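Long-range contact in chitooligosaccharidolytic beta-N-acetylglucosaminidase (Ostrinia furnacalis, PDB 3OZP), which removes terminal beta-linked N-acetylglucosamine units one at a time from the non-reducing ends of chitooligosaccharides, preferring shorter chains: residues 478-483 with 531-536. Numbering follows the deposited sequence.
Sequences VYDNSP and ATSWQD
The CD2 and CE2 side of the Y479 ring rests against the backbone of S533 and W534, and this is the buried, close-fitting part of the contact. CG anti to the backbone N (chi1 -168°) carries the ring off the helix and toward the loop. Y479 CD2 meets W534 CA at 3.6 Å and Y479 CE2 meets S533 O at 3.7 Å. A tyrosine suits the place because the ring's carbons pack against the loop while its hydroxyl reaches polar partners: Y479 OH bonds to E524 and receives a hydrogen bond from a water 2.8 Å away, which also donates to S533 O and bonds to T532 OG1.

D480 works the looser, partly exposed side. D480 OD2 takes the backbone N-H of W534 at 3.0 Å through its syn lone pair, a bent bond (134°), while D480 OD1 lies at the indole edge, 3.3 Å from W534 CD1. The carboxylate is turned 42° from the ring plane. A second water donates to D480 OD1 and accepts from Q535 NE2. Aspartate fits because its short carboxylate serves amide and water at once. With an alanine here the W534 amide would probably lose this acceptor, and the water link to Q535 would be broken. W534 also packs on G463 of the second subunit.

The contact joins the C-terminal end of helix 475-480, which lies in the chain between barrel strands 444-446 and 494-501, to the connection between helices 518-528 and 538-550. Helix 518-528, following the last barrel strand, flanks it, with A521 against Y479 and R525 bonded to Y479 O.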
loop_
_atom_site.group_PDB
_atom_site.type_symbol
_atom_site.label_atom_id
_atom_site.label_comp_id
_atom_site.label_asym_id
_atom_site.label_seq_id
_atom_site.Cartn_x
_atom_site.Cartn_y
_atom_site.Cartn_z
ATOM N N VAL A 478 -17.123 -5.692 0.631
ATOM C CA VAL A 478 -16.792 -7.051 0.189
ATOM C C VAL A 478 -17.372 -8.113 1.132
ATOM O O VAL A 478 -17.802 -9.176 0.674
ATOM C CB VAL A 478 -15.273 -7.270 -0.216
ATOM C CG1 VAL A 478 -14.415 -6.036 0.014
ATOM C CG2 VAL A 478 -14.671 -8.535 0.399
ATOM N N TYR A 479 -17.411 -7.809 2.431
ATOM C CA TYR A 479 -18.008 -8.711 3.417
ATOM C C TYR A 479 -19.508 -8.926 3.183
ATOM O O TYR A 479 -19.987 -10.060 3.244
ATOM C CB TYR A 479 -17.772 -8.215 4.851
ATOM C CG TYR A 479 -18.122 -9.247 5.901
ATOM C CD1 TYR A 479 -17.140 -10.078 6.435
ATOM C CD2 TYR A 479 -19.444 -9.412 6.344
ATOM C CE1 TYR A 479 -17.453 -11.030 7.392
ATOM C CE2 TYR A 479 -19.768 -10.369 7.302
ATOM C CZ TYR A 479 -18.768 -11.175 7.822
ATOM O OH TYR A 479 -19.075 -12.129 8.770
ATOM N N ASP A 480 -20.233 -7.839 2.924
ATOM C CA ASP A 480 -21.692 -7.883 2.768
ATOM C C ASP A 480 -22.156 -8.432 1.414
ATOM O O ASP A 480 -23.319 -8.810 1.264
ATOM C CB ASP A 480 -22.302 -6.496 2.994
ATOM C CG ASP A 480 -22.455 -6.146 4.466
ATOM O OD1 ASP A 480 -23.021 -5.071 4.743
ATOM O OD2 ASP A 480 -22.019 -6.925 5.343
ATOM N N ASN A 481 -21.254 -8.447 0.432
ATOM C CA ASN A 481 -21.531 -9.016 -0.889
ATOM C C ASN A 481 -21.747 -10.529 -0.773
ATOM O O ASN A 481 -20.802 -11.287 -0.543
ATOM C CB ASN A 481 -20.375 -8.683 -1.844
ATOM C CG ASN A 481 -20.645 -9.098 -3.281
ATOM O OD1 ASN A 481 -21.598 -8.633 -3.911
ATOM N ND2 ASN A 481 -19.778 -9.948 -3.820
ATOM N N SER A 482 -23.000 -10.959 -0.907
ATOM C CA SER A 482 -23.357 -12.360 -0.696
ATOM C C SER A 482 -23.808 -13.056 -1.982
ATOM O O SER A 482 -24.816 -12.664 -2.582
ATOM C CB SER A 482 -24.449 -12.485 0.377
ATOM O OG SER A 482 -24.842 -13.837 0.541
ATOM N N PRO A 483 -23.057 -14.088 -2.414
ATOM C CA PRO A 483 -23.457 -14.912 -3.560
ATOM C C PRO A 483 -24.819 -15.586 -3.354
ATOM O O PRO A 483 -25.580 -15.730 -4.314
ATOM C CB PRO A 483 -22.343 -15.959 -3.639
ATOM C CG PRO A 483 -21.146 -15.253 -3.080
ATOM C CD PRO A 483 -21.697 -14.427 -1.948
ATOM N N ALA A 531 -25.362 -14.854 7.944
ATOM C CA ALA A 531 -26.569 -14.049 7.774
ATOM C C ALA A 531 -26.369 -12.674 8.409
ATOM O O ALA A 531 -27.076 -11.720 8.083
ATOM C CB ALA A 531 -27.786 -14.756 8.379
ATOM N N THR A 532 -25.396 -12.587 9.313
ATOM C CA THR A 532 -25.008 -11.321 9.937
ATOM C C THR A 532 -24.178 -10.470 8.970
ATOM O O THR A 532 -23.635 -10.982 7.988
ATOM C CB THR A 532 -24.222 -11.553 11.243
ATOM O OG1 THR A 532 -23.109 -12.426 10.988
ATOM C CG2 THR A 532 -25.122 -12.176 12.305
ATOM N N SER A 533 -24.099 -9.172 9.247
ATOM C CA SER A 533 -23.383 -8.244 8.377
ATOM C C SER A 533 -21.998 -7.887 8.914
ATOM O O SER A 533 -21.547 -8.447 9.919
ATOM C CB SER A 533 -24.223 -6.990 8.139
ATOM O OG SER A 533 -25.362 -7.307 7.356
ATOM N N TRP A 534 -21.328 -6.960 8.234
ATOM C CA TRP A 534 -19.951 -6.591 8.560
ATOM C C TRP A 534 -19.780 -6.108 10.006
ATOM O O TRP A 534 -18.801 -6.453 10.662
ATOM C CB TRP A 534 -19.392 -5.580 7.544
ATOM C CG TRP A 534 -19.941 -4.181 7.647
ATOM C CD1 TRP A 534 -20.945 -3.636 6.897
ATOM C CD2 TRP A 534 -19.494 -3.145 8.533
ATOM N NE1 TRP A 534 -21.157 -2.331 7.266
ATOM C CE2 TRP A 534 -20.282 -2.003 8.269
ATOM C CE3 TRP A 534 -18.506 -3.071 9.526
ATOM C CZ2 TRP A 534 -20.117 -0.802 8.962
ATOM C CZ3 TRP A 534 -18.344 -1.873 10.221
ATOM C CH2 TRP A 534 -19.147 -0.755 9.933
ATOM N N GLN A 535 -20.753 -5.340 10.499
ATOM C CA GLN A 535 -20.725 -4.811 11.869
ATOM C C GLN A 535 -20.450 -5.893 12.908
ATOM O O GLN A 535 -19.682 -5.680 13.846
ATOM C CB GLN A 535 -22.034 -4.091 12.208
ATOM C CG GLN A 535 -22.201 -2.732 11.536
ATOM C CD GLN A 535 -23.023 -2.776 10.253
ATOM O OE1 GLN A 535 -23.560 -1.755 9.830
ATOM N NE2 GLN A 535 -23.130 -3.951 9.632
ATOM N N ASP A 536 -21.066 -7.057 12.716
ATOM C CA ASP A 536 -20.924 -8.182 13.641
ATOM C C ASP A 536 -19.577 -8.897 13.529
ATOM O O ASP A 536 -19.214 -9.681 14.407
ATOM C CB ASP A 536 -22.085 -9.170 13.454
ATOM C CG ASP A 536 -23.406 -8.628 13.990
ATOM O OD1 ASP A 536 -23.400 -7.962 15.046
ATOM O OD2 ASP A 536 -24.456 -8.871 13.360
HETATM O O HOH W 1 -20.779 -11.065 10.718
HETATM O O HOH W 2 -24.290 -3.992 6.841
#